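Local coordinates for putative lipoprotein (Pseudomonas protegens, PDB 4KT3), which probably serves as the immunity protein that binds and neutralises a type VI secretion peptidoglycan glycoside hydrolase effector, at residues B[68-71]-B[76-79]; B[84-89]-B[122-127]. All coordinates share one frame; numbering follows the deposited sequence.

Interaction 1: residues B[68-71]-B[76-79]; sequences GYND and ATEY
Y69 and E78 form a hydrogen-bonded antiparallel pair at the turn end of the β-hairpin of strands 62-69 and 78-86, where the backbone of E78 gives N to Y69 O at 2.9 Å, nearly straight at 171°, while the return bond from Y69 N to E78 O is bent and weak. One step inward, G68 faces Y79 as a non-hydrogen-bonded pair, and its CA lies obliquely against the Y79 ring, 4.1 Å from CD1. Y69 and E78 send their side chains to the same face of the sheet. With CG anti to the backbone N (chi1 177°), the glutamate runs extended and leaves OE1 near the plane of the tyrosine ring, at its edge, 4.4 Å from CD2. OE1 itself is held by the backbone N of G150 in the partner chain, the other protein of the effector-immunity complex, and OE2 by W80 NE1. Beyond the paired residues, N70 and T77 keep the hairpin arms together through side chains. T77 CG2 also lies over one face of the Y79 ring, toward its rim, and the OH of that ring bonds S86 of the partner chain. A water joins Y69 O, D71 N and A76 O, extending the ladder toward the turn. N70 OD1 also bonds H88 of the partner chain, putting this hairpin end in the interface. T77 OG1 donates to N70 OD1 at 2.7 Å, in the carbonyl plane and on a lone pair, and a second water, accepting from N70 ND2 and donating to T77 OG1, completes the ring.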
loop_
_atom_site.group_PDB
_atom_site.type_symbol
_atom_site.label_atom_id
_atom_site.label_comp_id
_atom_site.label_asym_id
_atom_site.label_seq_id
_atom_site.Cartn_x
_atom_site.Cartn_y
_atom_site.Cartn_z
ATOM N N GLY B 68 -0.071 -8.495 0.293
ATOM C CA GLY B 68 0.456 -8.681 -1.040
ATOM C C GLY B 68 0.660 -10.122 -1.431
ATOM O O GLY B 68 0.459 -11.031 -0.634
ATOM N N TYR B 69 1.112 -10.298 -2.668
ATOM C CA TYR B 69 1.147 -11.585 -3.307
ATOM C C TYR B 69 2.244 -11.615 -4.363
ATOM O O TYR B 69 2.257 -10.773 -5.258
ATOM C CB TYR B 69 -0.214 -11.812 -3.962
ATOM C CG TYR B 69 -0.301 -13.050 -4.807
ATOM C CD1 TYR B 69 0.022 -14.282 -4.274
ATOM C CD2 TYR B 69 -0.728 -12.988 -6.131
ATOM C CE1 TYR B 69 -0.062 -15.427 -5.020
ATOM C CE2 TYR B 69 -0.816 -14.136 -6.898
ATOM C CZ TYR B 69 -0.477 -15.361 -6.331
ATOM O OH TYR B 69 -0.551 -16.539 -7.049
ATOM N N ASN B 70 3.146 -12.595 -4.274
ATOM C CA ASN B 70 4.147 -12.808 -5.326
ATOM C C ASN B 70 3.861 -14.100 -6.085
ATOM O O ASN B 70 3.844 -15.202 -5.507
ATOM C CB ASN B 70 5.574 -12.838 -4.764
ATOM C CG ASN B 70 6.085 -11.466 -4.371
ATOM O OD1 ASN B 70 6.241 -10.577 -5.218
ATOM N ND2 ASN B 70 6.356 -11.284 -3.081
ATOM N N ASP B 71 3.654 -13.951 -7.387
ATOM C CA ASP B 71 3.369 -15.047 -8.300
ATOM C C ASP B 71 4.545 -15.121 -9.269
ATOM O O ASP B 71 4.936 -14.105 -9.833
ATOM C CB ASP B 71 2.083 -14.717 -9.057
ATOM C CG ASP B 71 1.595 -15.852 -9.933
ATOM O OD1 ASP B 71 2.411 -16.699 -10.365
ATOM O OD2 ASP B 71 0.374 -15.877 -10.203
ATOM N N ALA B 76 6.165 -8.654 -10.981
ATOM C CA ALA B 76 6.236 -7.730 -9.849
ATOM C C ALA B 76 5.260 -8.176 -8.777
ATOM O O ALA B 76 4.346 -8.958 -9.040
ATOM C CB ALA B 76 5.892 -6.305 -10.304
ATOM N N THR B 77 5.456 -7.688 -7.559
ATOM C CA THR B 77 4.532 -7.988 -6.484
ATOM C C THR B 77 3.170 -7.379 -6.790
ATOM O O THR B 77 3.068 -6.292 -7.356
ATOM C CB THR B 77 5.062 -7.479 -5.133
ATOM O OG1 THR B 77 6.421 -7.900 -4.964
ATOM C CG2 THR B 77 4.213 -7.979 -3.970
ATOM N N GLU B 78 2.123 -8.089 -6.397
ATOM C CA GLU B 78 0.765 -7.600 -6.537
ATOM C C GLU B 78 0.239 -7.270 -5.149
ATOM O O GLU B 78 0.311 -8.106 -4.247
ATOM C CB GLU B 78 -0.111 -8.668 -7.198
ATOM C CG GLU B 78 -1.570 -8.304 -7.342
ATOM C CD GLU B 78 -2.359 -9.357 -8.125
ATOM O OE1 GLU B 78 -1.824 -9.896 -9.114
ATOM O OE2 GLU B 78 -3.506 -9.675 -7.740
ATOM N N TYR B 79 -0.315 -6.076 -4.977
ATOM C CA TYR B 79 -0.803 -5.661 -3.655
ATOM C C TYR B 79 -2.326 -5.585 -3.613
ATOM O O TYR B 79 -2.972 -5.130 -4.554
ATOM C CB TYR B 79 -0.159 -4.342 -3.240
ATOM C CG TYR B 79 1.339 -4.477 -3.090
ATOM C CD1 TYR B 79 1.900 -4.906 -1.895
ATOM C CD2 TYR B 79 2.189 -4.229 -4.166
ATOM C CE1 TYR B 79 3.276 -5.051 -1.768
ATOM C CE2 TYR B 79 3.547 -4.363 -4.045
ATOM C CZ TYR B 79 4.089 -4.783 -2.851
ATOM O OH TYR B 79 5.440 -4.906 -2.742
HETATM O O HOH W 1 2.913 -11.152 -8.127
HETATM O O HOH W 2 7.558 -8.650 -2.535
#

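Interaction 2: residues B[84-89]-B[122-127]; sequences SVSLNT and ADEKSQ
The carboxylate of E124 meets two hydroxyls, that of S86 on the last residue of strand 78-86 and that of T89 in the loop that follows, and these hydrogen bonds carry the contact. S86 OG donates to OE1 at 2.6 Å, whereas T89 OG1 donates to OE2 at 2.8 Å, one oxygen to each hydroxyl. Both donors come in on the syn side and lie out of the carboxylate plane, by 20° for the serine and 26° for the threonine. Two such bonds, one at each oxygen, would fix the rotation of the carboxylate about its CG-CD bond. T89 and E124 approach from opposite directions; the glutamate CG sits between its own backbone N and carbonyl carbon (chi1 63°), and from there the extended chain carries the acid across to the strand end.

A second set of bonds lies within residues 84-89. S86 OG accepts from the backbone N of N88 and of T89, each at 3.0 Å, so the oxygen that donates to E124 also gathers two amides of the turn that follows the strand. Just beyond the segment, T89 OG1 accepts from the backbone N of D91.

Van der Waals contact is slight and gathers round the same carboxylate: T89 CG2 lies 3.4 Å from OE2, and N88 CB approaches OE1 at 3.9 Å. Y62 of the neighbouring strand touches the S86 side chain, and L121 packs on T89, so the acid ends in a buried setting, where its negative charge is probably eased by the hydroxyl donors.

E124 stands at the N-cap position before helix 125-129, so its side chain ties the start of that helix to an ST turn and ST motif built on S86 at the strand's end.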
loop_
_atom_site.group_PDB
_atom_site.type_symbol
_atom_site.label_atom_id
_atom_site.label_comp_id
_atom_site.label_asym_id
_atom_site.label_seq_id
_atom_site.Cartn_x
_atom_site.Cartn_y
_atom_site.Cartn_z
ATOM N N SER B 84 -4.501 0.554 7.953
ATOM C CA SER B 84 -4.070 1.225 9.170
ATOM C C SER B 84 -4.912 0.692 10.325
ATOM O O SER B 84 -6.145 0.675 10.242
ATOM C CB SER B 84 -4.239 2.744 9.050
ATOM O OG SER B 84 -3.390 3.295 8.043
ATOM N N VAL B 85 -4.239 0.250 11.386
ATOM C CA VAL B 85 -4.903 -0.268 12.582
ATOM C C VAL B 85 -4.597 0.635 13.777
ATOM O O VAL B 85 -3.432 0.891 14.076
ATOM C CB VAL B 85 -4.397 -1.688 12.919
ATOM C CG1 VAL B 85 -5.079 -2.210 14.164
ATOM C CG2 VAL B 85 -4.612 -2.640 11.728
ATOM N N SER B 86 -5.624 1.135 14.450
ATOM C CA SER B 86 -5.402 2.033 15.580
ATOM C C SER B 86 -4.844 1.308 16.781
ATOM O O SER B 86 -5.371 0.284 17.181
ATOM C CB SER B 86 -6.682 2.746 16.001
ATOM O OG SER B 86 -6.551 3.238 17.339
ATOM N N LEU B 87 -3.776 1.854 17.352
ATOM C CA LEU B 87 -3.180 1.304 18.556
ATOM C C LEU B 87 -4.129 1.373 19.740
ATOM O O LEU B 87 -4.048 0.550 20.642
ATOM C CB LEU B 87 -1.926 2.091 18.939
ATOM C CG LEU B 87 -0.626 1.812 18.220
ATOM C CD1 LEU B 87 -0.733 2.258 16.784
ATOM C CD2 LEU B 87 0.500 2.543 18.933
ATOM N N ASN B 88 -4.996 2.377 19.755
ATOM C CA ASN B 88 -5.818 2.628 20.933
ATOM C C ASN B 88 -7.225 2.042 20.878
ATOM O O ASN B 88 -7.866 1.896 21.921
ATOM C CB ASN B 88 -5.898 4.129 21.221
ATOM C CG ASN B 88 -4.668 4.645 21.950
ATOM O OD1 ASN B 88 -4.028 3.916 22.706
ATOM N ND2 ASN B 88 -4.333 5.906 21.719
ATOM N N THR B 89 -7.719 1.728 19.682
ATOM C CA THR B 89 -9.082 1.198 19.547
ATOM C C THR B 89 -9.196 -0.040 18.661
ATOM O O THR B 89 -10.237 -0.699 18.656
ATOM C CB THR B 89 -10.023 2.223 18.920
ATOM O OG1 THR B 89 -9.624 2.428 17.561
ATOM C CG2 THR B 89 -9.993 3.549 19.670
ATOM N N ALA B 122 -13.709 8.731 19.018
ATOM C CA ALA B 122 -13.710 10.190 19.024
ATOM C C ALA B 122 -12.377 10.759 19.536
ATOM O O ALA B 122 -11.925 11.813 19.075
ATOM C CB ALA B 122 -14.875 10.716 19.844
ATOM N N ASP B 123 -11.749 10.062 20.481
ATOM C CA ASP B 123 -10.451 10.487 21.024
ATOM C C ASP B 123 -9.370 10.593 19.945
ATOM O O ASP B 123 -8.437 11.392 20.071
ATOM C CB ASP B 123 -9.946 9.517 22.095
ATOM C CG ASP B 123 -10.736 9.589 23.394
ATOM O OD1 ASP B 123 -10.754 8.571 24.122
ATOM O OD2 ASP B 123 -11.326 10.650 23.696
ATOM N N GLU B 124 -9.485 9.786 18.893
ATOM C CA GLU B 124 -8.477 9.773 17.829
ATOM C C GLU B 124 -8.998 10.389 16.523
ATOM O O GLU B 124 -8.503 10.079 15.441
ATOM C CB GLU B 124 -7.945 8.343 17.603
ATOM C CG GLU B 124 -8.981 7.329 17.133
ATOM C CD GLU B 124 -8.531 5.871 17.266
ATOM O OE1 GLU B 124 -7.552 5.571 17.989
ATOM O OE2 GLU B 124 -9.185 5.008 16.652
ATOM N N LYS B 125 -9.985 11.274 16.630
ATOM C CA LYS B 125 -10.583 11.912 15.454
ATOM C C LYS B 125 -9.536 12.598 14.571
ATOM O O LYS B 125 -9.529 12.419 13.352
ATOM C CB LYS B 125 -11.654 12.919 15.889
ATOM C CG LYS B 125 -12.421 13.549 14.739
ATOM C CD LYS B 125 -13.399 14.601 15.252
ATOM C CE LYS B 125 -14.017 15.398 14.110
ATOM N NZ LYS B 125 -14.608 16.687 14.587
ATOM N N SER B 126 -8.660 13.385 15.189
ATOM C CA SER B 126 -7.594 14.081 14.467
ATOM C C SER B 126 -6.654 13.111 13.764
ATOM O O SER B 126 -6.296 13.310 12.606
ATOM C CB SER B 126 -6.777 14.946 15.425
ATOM O OG SER B 126 -7.515 16.082 15.820
ATOM N N GLN B 127 -6.259 12.055 14.460
ATOM C CA GLN B 127 -5.359 11.081 13.859
ATOM C C GLN B 127 -6.085 10.368 12.724
ATOM O O GLN B 127 -5.485 10.085 11.688
ATOM C CB GLN B 127 -4.840 10.087 14.903
ATOM C CG GLN B 127 -3.842 10.687 15.899
ATOM C CD GLN B 127 -4.483 11.649 16.871
ATOM O OE1 GLN B 127 -5.599 11.432 17.345
ATOM N NE2 GLN B 127 -3.776 12.735 17.173
#

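Strand 78-86 is common to both contacts: interaction 1 lies at its start and interaction 2 at its far end and in the loop that follows. Their centres are 29 Å apart, on opposite sides of the chain's centre, and their nearest atoms about 13 Å apart, so they do not touch. They come in series along the chain, 68-71 with 76-79 closing before 84-89 opens. The first contact is local, joining neighbouring strands 62-69 and 78-86 of the antiparallel sheet; the second reaches over 32 intervening residues to helix 125-129. The hairpin end of the sheet meets the partner protein, while the other is tied to the C-terminal helix within the chain.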